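Side-chain contacts in Cg10997-pa (Drosophila melanogaster, PDB 2YV7), which may insert into membranes and form pH-dependent chloride channels, changing from a soluble, glutathione S-transferase-like form: residues Lys138-Glu141 with Ala142-Asn145; Asp175-Leu178 with Met179-Gln183; Tyr207-His210 with Met211-Asp215. All coordinates share one frame; numbering follows the deposited sequence.

Interaction 1 of 3, residues Lys138-Glu141 with Ala142-Asn145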
loop_
_atom_site.group_PDB
_atom_site.type_symbol
_atom_site.label_atom_id
_atom_site.label_comp_id
_atom_site.label_asym_id
_atom_site.label_seq_id
_atom_site.Cartn_x
_atom_site.Cartn_y
_atom_site.Cartn_z
ATOM N N LYS A 138 3.931 21.248 -7.277
ATOM C CA LYS A 138 5.194 21.922 -7.607
ATOM C C LYS A 138 5.987 22.094 -6.317
ATOM O O LYS A 138 5.410 21.932 -5.257
ATOM C CB LYS A 138 4.926 23.306 -8.167
ATOM C CG LYS A 138 4.500 24.287 -7.131
ATOM C CD LYS A 138 4.753 25.708 -7.628
ATOM C CE LYS A 138 3.487 26.281 -8.163
ATOM N NZ LYS A 138 2.424 26.194 -7.118
ATOM N N LYS A 139 7.261 22.481 -6.408
ATOM C CA LYS A 139 8.078 22.632 -5.216
ATOM C C LYS A 139 7.513 23.735 -4.339
ATOM O O LYS A 139 7.374 24.881 -4.769
ATOM C CB LYS A 139 9.531 22.959 -5.573
ATOM C CG LYS A 139 10.511 22.282 -4.637
ATOM C CD LYS A 139 11.944 22.485 -5.039
ATOM C CE LYS A 139 12.455 21.438 -6.046
ATOM N NZ LYS A 139 13.904 21.752 -6.287
ATOM N N ASP A 140 7.175 23.391 -3.108
ATOM C CA ASP A 140 6.558 24.373 -2.195
ATOM C C ASP A 140 6.877 23.879 -0.781
ATOM O O ASP A 140 6.328 22.898 -0.326
ATOM C CB ASP A 140 5.060 24.399 -2.424
ATOM C CG ASP A 140 4.332 25.448 -1.586
ATOM O OD1 ASP A 140 4.508 25.508 -0.359
ATOM O OD2 ASP A 140 3.465 26.153 -2.150
ATOM N N GLU A 141 7.815 24.548 -0.109
ATOM C CA GLU A 141 8.236 24.147 1.224
ATOM C C GLU A 141 7.136 24.169 2.258
ATOM O O GLU A 141 7.203 23.447 3.259
ATOM C CB GLU A 141 9.401 25.054 1.714
ATOM C CG GLU A 141 10.768 24.792 1.019
ATOM C CD GLU A 141 11.372 23.387 1.262
ATOM O OE1 GLU A 141 10.816 22.545 2.041
ATOM O OE2 GLU A 141 12.455 23.103 0.668
ATOM N N ALA A 142 6.153 25.050 2.082
ATOM C CA ALA A 142 5.070 25.093 3.019
ATOM C C ALA A 142 4.261 23.801 2.884
ATOM O O ALA A 142 3.848 23.235 3.876
ATOM C CB ALA A 142 4.197 26.281 2.789
ATOM N N LYS A 143 4.100 23.314 1.650
ATOM C CA LYS A 143 3.319 22.089 1.435
ATOM C C LYS A 143 4.139 20.864 1.943
ATOM O O LYS A 143 3.615 19.901 2.545
ATOM C CB LYS A 143 2.945 21.943 -0.057
ATOM C CG LYS A 143 1.899 22.924 -0.540
ATOM C CD LYS A 143 0.535 22.752 0.088
ATOM C CE LYS A 143 -0.362 23.970 -0.279
ATOM N NZ LYS A 143 -0.627 24.036 -1.751
ATOM N N ASN A 144 5.448 20.936 1.756
ATOM C CA ASN A 144 6.377 19.901 2.194
ATOM C C ASN A 144 6.266 19.775 3.686
ATOM O O ASN A 144 6.178 18.671 4.246
ATOM C CB ASN A 144 7.854 20.235 1.867
ATOM C CG ASN A 144 8.211 19.954 0.425
ATOM O OD1 ASN A 144 7.364 19.617 -0.356
ATOM N ND2 ASN A 144 9.496 20.107 0.064
ATOM N N ASN A 145 6.288 20.928 4.344
ATOM C CA ASN A 145 6.291 20.929 5.810
ATOM C C ASN A 145 4.950 20.517 6.426
ATOM O O ASN A 145 4.884 20.014 7.554
ATOM C CB ASN A 145 6.888 22.246 6.316
ATOM C CG ASN A 145 8.421 22.239 6.251
ATOM O OD1 ASN A 145 9.083 21.750 7.181
ATOM N ND2 ASN A 145 8.994 22.698 5.133
HETATM O O HOH W 1 6.853 20.574 -2.792
#
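Asp140 caps the start of helix 141-161 with its carboxylate. OD1 of Asp140 accepts from Lys143 N at 3.0 Å, the amide coming from above the carboxylate plane, 45° out of it. With CG anti to the backbone N (chi1 -176°), the carboxylate is turned forward onto the first turn, toward Lys143 N. The first regular helix bonds follow: Asn144 N gives to Asp140 O at 3.0 Å and Asn145 N to Glu141 O at 2.9 Å.

Among the amide side chains, Asn145 adds a second grip on that last carbonyl. Its ND2 lies 2.7 Å from Glu141 O in a nearly straight bond (166°), and the two donors of Asn145 arrive from opposite faces of the carbonyl plane. The bond from Asn144 ND2 to Glu141 OE1 is weak at 3.4 Å, with amide and carboxylate planes almost perpendicular. A water bridges Asp140 N and Asn144 OD1.

The methylene CG of Lys143 lies alongside the Asp140 carboxylate, 3.7 Å from Asp140 CG, while its bent chain carries the ammonium group farther off.

This cap lies at the protein surface, where the loop after helix 128-136 turns into helix 141-161; Lys143 and Asn144 both pack back on Met135 of helix 128-136.

Interaction 2 of 3, residues Asp175-Leu178 with Met179-Gln183; sequences DCEL and MPRLQ
The guanidinium of Arg181 has Glu177 CG over one face, 3.4 Å above the plane and displaced toward the rim. From the rim, NH1 of Arg181 donates to Glu177 O at 2.8 Å, meeting a lone pair in the carbonyl plane although the oxygen is tilted 20° from the guanidinium plane. The Glu177 carboxylate is turned 64° against the guanidinium, and its OE2 stays 4.5 Å from Arg181 NE, well out of plane, so no N-H points at it and any attraction is probably only long-range. Arg181 reaches back one turn because its chain runs extended from CG to NE. Cutting the side chain back to alanine is likely to leave Glu177 O without its side-chain donor and Glu177 CG without the flat group it lies against.

On another side of the helix, Leu178 CG meets Leu182 CG at 4.0 Å, the two side chains crossing at a slant. Met179 CG lies 3.2 Å from Asp175 O, the carbonyl that accepts from Met179 N.

Pro180 lacks an amide hydrogen, and its CD sits 2.9 Å from Cys176 O, which is buried with no polar partner. This is a proline kink within helix 173-193, a central helix of the all-helical C-terminal domain of the GST fold.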
loop_
_atom_site.group_PDB
_atom_site.type_symbol
_atom_site.label_atom_id
_atom_site.label_comp_id
_atom_site.label_asym_id
_atom_site.label_seq_id
_atom_site.Cartn_x
_atom_site.Cartn_y
_atom_site.Cartn_z
ATOM N N ASP A 175 -1.521 -0.710 8.988
ATOM C CA ASP A 175 -0.171 -0.835 8.422
ATOM C C ASP A 175 -0.227 -0.993 6.892
ATOM O O ASP A 175 0.536 -0.356 6.135
ATOM C CB ASP A 175 0.556 -1.985 9.079
ATOM C CG ASP A 175 0.724 -1.747 10.542
ATOM O OD1 ASP A 175 1.414 -0.722 10.901
ATOM O OD2 ASP A 175 0.090 -2.512 11.280
ATOM N N CYS A 176 -1.158 -1.825 6.416
ATOM C CA CYS A 176 -1.282 -2.031 4.980
ATOM C C CYS A 176 -1.796 -0.773 4.266
ATOM O O CYS A 176 -1.581 -0.577 3.041
ATOM C CB CYS A 176 -2.227 -3.244 4.718
ATOM S SG CYS A 176 -1.632 -4.716 5.548
ATOM N N GLU A 177 -2.453 0.156 4.996
ATOM C CA GLU A 177 -2.810 1.451 4.400
ATOM C C GLU A 177 -1.566 2.408 4.473
ATOM O O GLU A 177 -1.340 3.178 3.540
ATOM C CB GLU A 177 -3.939 2.125 5.204
ATOM C CG GLU A 177 -4.498 3.390 4.558
ATOM C CD GLU A 177 -5.644 4.012 5.355
ATOM O OE1 GLU A 177 -6.543 3.252 5.866
ATOM O OE2 GLU A 177 -5.642 5.253 5.453
ATOM N N LEU A 178 -0.831 2.406 5.613
ATOM C CA LEU A 178 0.246 3.378 5.815
ATOM C C LEU A 178 1.462 3.091 4.934
ATOM O O LEU A 178 2.041 3.997 4.335
ATOM C CB LEU A 178 0.648 3.418 7.282
ATOM C CG LEU A 178 1.768 4.509 7.527
ATOM C CD1 LEU A 178 1.372 5.946 7.143
ATOM C CD2 LEU A 178 2.149 4.381 9.074
ATOM N N MET A 179 1.863 1.818 4.896
ATOM C CA MET A 179 3.163 1.469 4.272
ATOM C C MET A 179 3.203 1.846 2.796
ATOM O O MET A 179 4.205 2.473 2.354
ATOM C CB MET A 179 3.499 -0.004 4.566
ATOM C CG MET A 179 3.770 -0.249 6.050
ATOM S SD MET A 179 4.049 -2.031 6.347
ATOM C CE MET A 179 4.661 -1.966 7.988
ATOM N N PRO A 180 2.167 1.507 2.016
ATOM C CA PRO A 180 2.174 1.940 0.600
ATOM C C PRO A 180 2.267 3.487 0.450
ATOM O O PRO A 180 3.066 3.996 -0.353
ATOM C CB PRO A 180 0.861 1.369 0.037
ATOM C CG PRO A 180 0.534 0.186 0.914
ATOM C CD PRO A 180 0.974 0.647 2.302
ATOM N N ARG A 181 1.597 4.238 1.355
ATOM C CA ARG A 181 1.724 5.726 1.232
ATOM C C ARG A 181 3.137 6.205 1.599
ATOM O O ARG A 181 3.637 7.093 0.988
ATOM C CB ARG A 181 0.645 6.415 2.099
ATOM C CG ARG A 181 -0.755 6.180 1.512
ATOM C CD ARG A 181 -1.832 6.243 2.645
ATOM N NE ARG A 181 -3.091 6.236 1.906
ATOM C CZ ARG A 181 -3.636 5.134 1.348
ATOM N NH1 ARG A 181 -3.043 3.954 1.498
ATOM N NH2 ARG A 181 -4.780 5.243 0.665
ATOM N N LEU A 182 3.818 5.596 2.585
ATOM C CA LEU A 182 5.201 5.954 2.909
ATOM C C LEU A 182 6.125 5.708 1.717
ATOM O O LEU A 182 6.985 6.556 1.354
ATOM C CB LEU A 182 5.667 5.143 4.134
ATOM C CG LEU A 182 4.992 5.518 5.459
ATOM C CD1 LEU A 182 5.635 4.694 6.506
ATOM C CD2 LEU A 182 5.393 7.038 5.786
ATOM N N GLN A 183 5.880 4.625 1.028
ATOM C CA GLN A 183 6.678 4.348 -0.171
ATOM C C GLN A 183 6.432 5.372 -1.311
ATOM O O GLN A 183 7.436 5.847 -1.882
ATOM C CB GLN A 183 6.393 2.894 -0.641
ATOM C CG GLN A 183 7.384 2.496 -1.781
ATOM C CD GLN A 183 8.818 2.237 -1.271
ATOM O OE1 GLN A 183 9.096 2.378 -0.097
ATOM N NE2 GLN A 183 9.739 1.812 -2.188
#

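Interaction 3 of 3, residues Tyr207-His210 with Met211-Asp215; sequences YMYH and MYQLD
Tyr207 O accepts from Met211 N at 2.8 Å and Met208 O from Tyr212 N at 3.0 Å, both i to i+4 bonds of helix 202-212. Beyond these the backbone bonds weaken: Gln213 N makes weak bonds to both Tyr209 O and His210 O, and Leu214 N bonds to Met211 O.

Gln213 reaches back beside two rings. Its OE1 lies at the edge of the His210 ring, in its plane, and takes a straight but long and weak bond from ND1 of His210 (3.5 Å, 163°). NE2 of Gln213 comes obliquely against Tyr209, 3.1 Å from CE2. The Gln213 chain, extended beyond CG (chi2 177°), brings its amide alongside these rings.

Among the apolar side chains, Met208 and Met211 run side by side, Met208 CG 3.9 Å from Met211 CE, and Met208 CB approaches Tyr212 CE2 at 4.2 Å. Met211 CG lies over the rim of one face of the Tyr212 ring, whose hydroxyl bonds to Gln183 and Arg186.

The arrangement is a helix-to-helix junction: Leu214 is the N-cap residue of helix 215-220, within the helical C-terminal domain of this GST-fold protein.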
loop_
_atom_site.group_PDB
_atom_site.type_symbol
_atom_site.label_atom_id
_atom_site.label_comp_id
_atom_site.label_asym_id
_atom_site.label_seq_id
_atom_site.Cartn_x
_atom_site.Cartn_y
_atom_site.Cartn_z
ATOM N N TYR A 207 10.290 1.803 11.518
ATOM C CA TYR A 207 9.100 1.176 10.963
ATOM C C TYR A 207 9.333 0.803 9.469
ATOM O O TYR A 207 8.988 -0.301 9.034
ATOM C CB TYR A 207 7.932 2.192 11.089
ATOM C CG TYR A 207 6.581 1.734 10.616
ATOM C CD1 TYR A 207 5.785 0.869 11.375
ATOM C CD2 TYR A 207 6.079 2.223 9.414
ATOM C CE1 TYR A 207 4.489 0.485 10.964
ATOM C CE2 TYR A 207 4.763 1.860 8.969
ATOM C CZ TYR A 207 3.985 1.026 9.739
ATOM O OH TYR A 207 2.740 0.742 9.261
ATOM N N MET A 208 9.899 1.739 8.684
ATOM C CA MET A 208 10.169 1.468 7.272
ATOM C C MET A 208 11.211 0.356 7.105
ATOM O O MET A 208 11.096 -0.515 6.209
ATOM C CB MET A 208 10.548 2.771 6.544
ATOM C CG MET A 208 9.364 3.707 6.487
ATOM S SD MET A 208 9.618 5.158 5.465
ATOM C CE MET A 208 10.379 6.272 6.613
ATOM N N TYR A 209 12.188 0.334 8.000
ATOM C CA TYR A 209 13.173 -0.719 7.976
ATOM C C TYR A 209 12.439 -2.057 8.038
ATOM O O TYR A 209 12.640 -2.935 7.186
ATOM C CB TYR A 209 14.138 -0.547 9.125
ATOM C CG TYR A 209 15.159 -1.625 9.195
ATOM C CD1 TYR A 209 16.256 -1.614 8.331
ATOM C CD2 TYR A 209 15.044 -2.643 10.116
ATOM C CE1 TYR A 209 17.220 -2.617 8.388
ATOM C CE2 TYR A 209 15.993 -3.633 10.190
ATOM C CZ TYR A 209 17.080 -3.617 9.307
ATOM O OH TYR A 209 18.056 -4.606 9.376
ATOM N N HIS A 210 11.547 -2.190 8.995
ATOM C CA HIS A 210 10.729 -3.403 9.095
ATOM C C HIS A 210 9.809 -3.648 7.943
ATOM O O HIS A 210 9.535 -4.782 7.626
ATOM C CB HIS A 210 9.966 -3.434 10.391
ATOM C CG HIS A 210 10.862 -3.495 11.588
ATOM N ND1 HIS A 210 11.897 -4.401 11.688
ATOM C CD2 HIS A 210 10.930 -2.716 12.698
ATOM C CE1 HIS A 210 12.544 -4.202 12.830
ATOM N NE2 HIS A 210 11.968 -3.192 13.467
ATOM N N MET A 211 9.265 -2.576 7.349
ATOM C CA MET A 211 8.427 -2.707 6.161
ATOM C C MET A 211 9.120 -3.353 5.001
ATOM O O MET A 211 8.512 -4.155 4.265
ATOM C CB MET A 211 7.899 -1.300 5.784
ATOM C CG MET A 211 7.814 -0.952 4.412
ATOM S SD MET A 211 7.119 0.759 4.464
ATOM C CE MET A 211 8.310 1.512 3.404
ATOM N N TYR A 212 10.410 -3.074 4.864
ATOM C CA TYR A 212 11.152 -3.661 3.777
ATOM C C TYR A 212 11.525 -5.116 4.026
ATOM O O TYR A 212 11.925 -5.786 3.073
ATOM C CB TYR A 212 12.385 -2.831 3.507
ATOM C CG TYR A 212 12.045 -1.428 2.983
ATOM C CD1 TYR A 212 11.154 -1.235 1.851
ATOM C CD2 TYR A 212 12.613 -0.286 3.591
ATOM C CE1 TYR A 212 10.819 0.015 1.399
ATOM C CE2 TYR A 212 12.299 0.992 3.115
ATOM C CZ TYR A 212 11.440 1.132 2.010
ATOM O OH TYR A 212 11.139 2.358 1.574
ATOM N N GLN A 213 11.448 -5.569 5.286
ATOM C CA GLN A 213 11.680 -6.987 5.663
ATOM C C GLN A 213 10.399 -7.808 5.551
ATOM O O GLN A 213 10.433 -9.034 5.741
ATOM C CB GLN A 213 12.231 -7.112 7.087
ATOM C CG GLN A 213 13.623 -6.566 7.263
ATOM C CD GLN A 213 14.126 -6.634 8.716
ATOM O OE1 GLN A 213 13.351 -6.860 9.670
ATOM N NE2 GLN A 213 15.425 -6.403 8.891
ATOM N N LEU A 214 9.276 -7.156 5.226
ATOM C CA LEU A 214 7.988 -7.837 5.251
ATOM C C LEU A 214 7.622 -8.401 3.882
ATOM O O LEU A 214 7.488 -7.638 2.911
ATOM C CB LEU A 214 6.900 -6.839 5.726
ATOM C CG LEU A 214 5.541 -7.423 6.046
ATOM C CD1 LEU A 214 5.549 -8.190 7.350
ATOM C CD2 LEU A 214 4.492 -6.286 6.080
ATOM N N ASP A 215 7.384 -9.713 3.802
ATOM C CA ASP A 215 7.040 -10.294 2.506
ATOM C C ASP A 215 5.801 -9.657 1.880
ATOM O O ASP A 215 5.771 -9.445 0.677
ATOM C CB ASP A 215 6.874 -11.807 2.591
ATOM C CG ASP A 215 8.200 -12.533 2.796
ATOM O OD1 ASP A 215 9.281 -11.969 2.434
ATOM O OD2 ASP A 215 8.157 -13.647 3.364
#

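Interactions 2 and 3 touch directly, their centres about 11 Å apart, and join helix 173-193 to helix 202-212. Two probable hydrogen bonds link them: Tyr207 OH to Asp175 OD1 and Tyr212 OH to Gln183 OE1, each 2.6 Å. Beside the first of them, Leu178 CD2 packs 3.6 Å from Tyr207 CE2. Asp175 OD1 also accepts from Leu166 N, so one buried carboxylate ties a loop to both helices. Interaction 1 stands apart, its centre about 21 Å from that of interaction 2 and about 27 Å from that of interaction 3, at the start of the preceding helix 141-161. The bound calcium ion is about 13 Å from the Arg181 side chain.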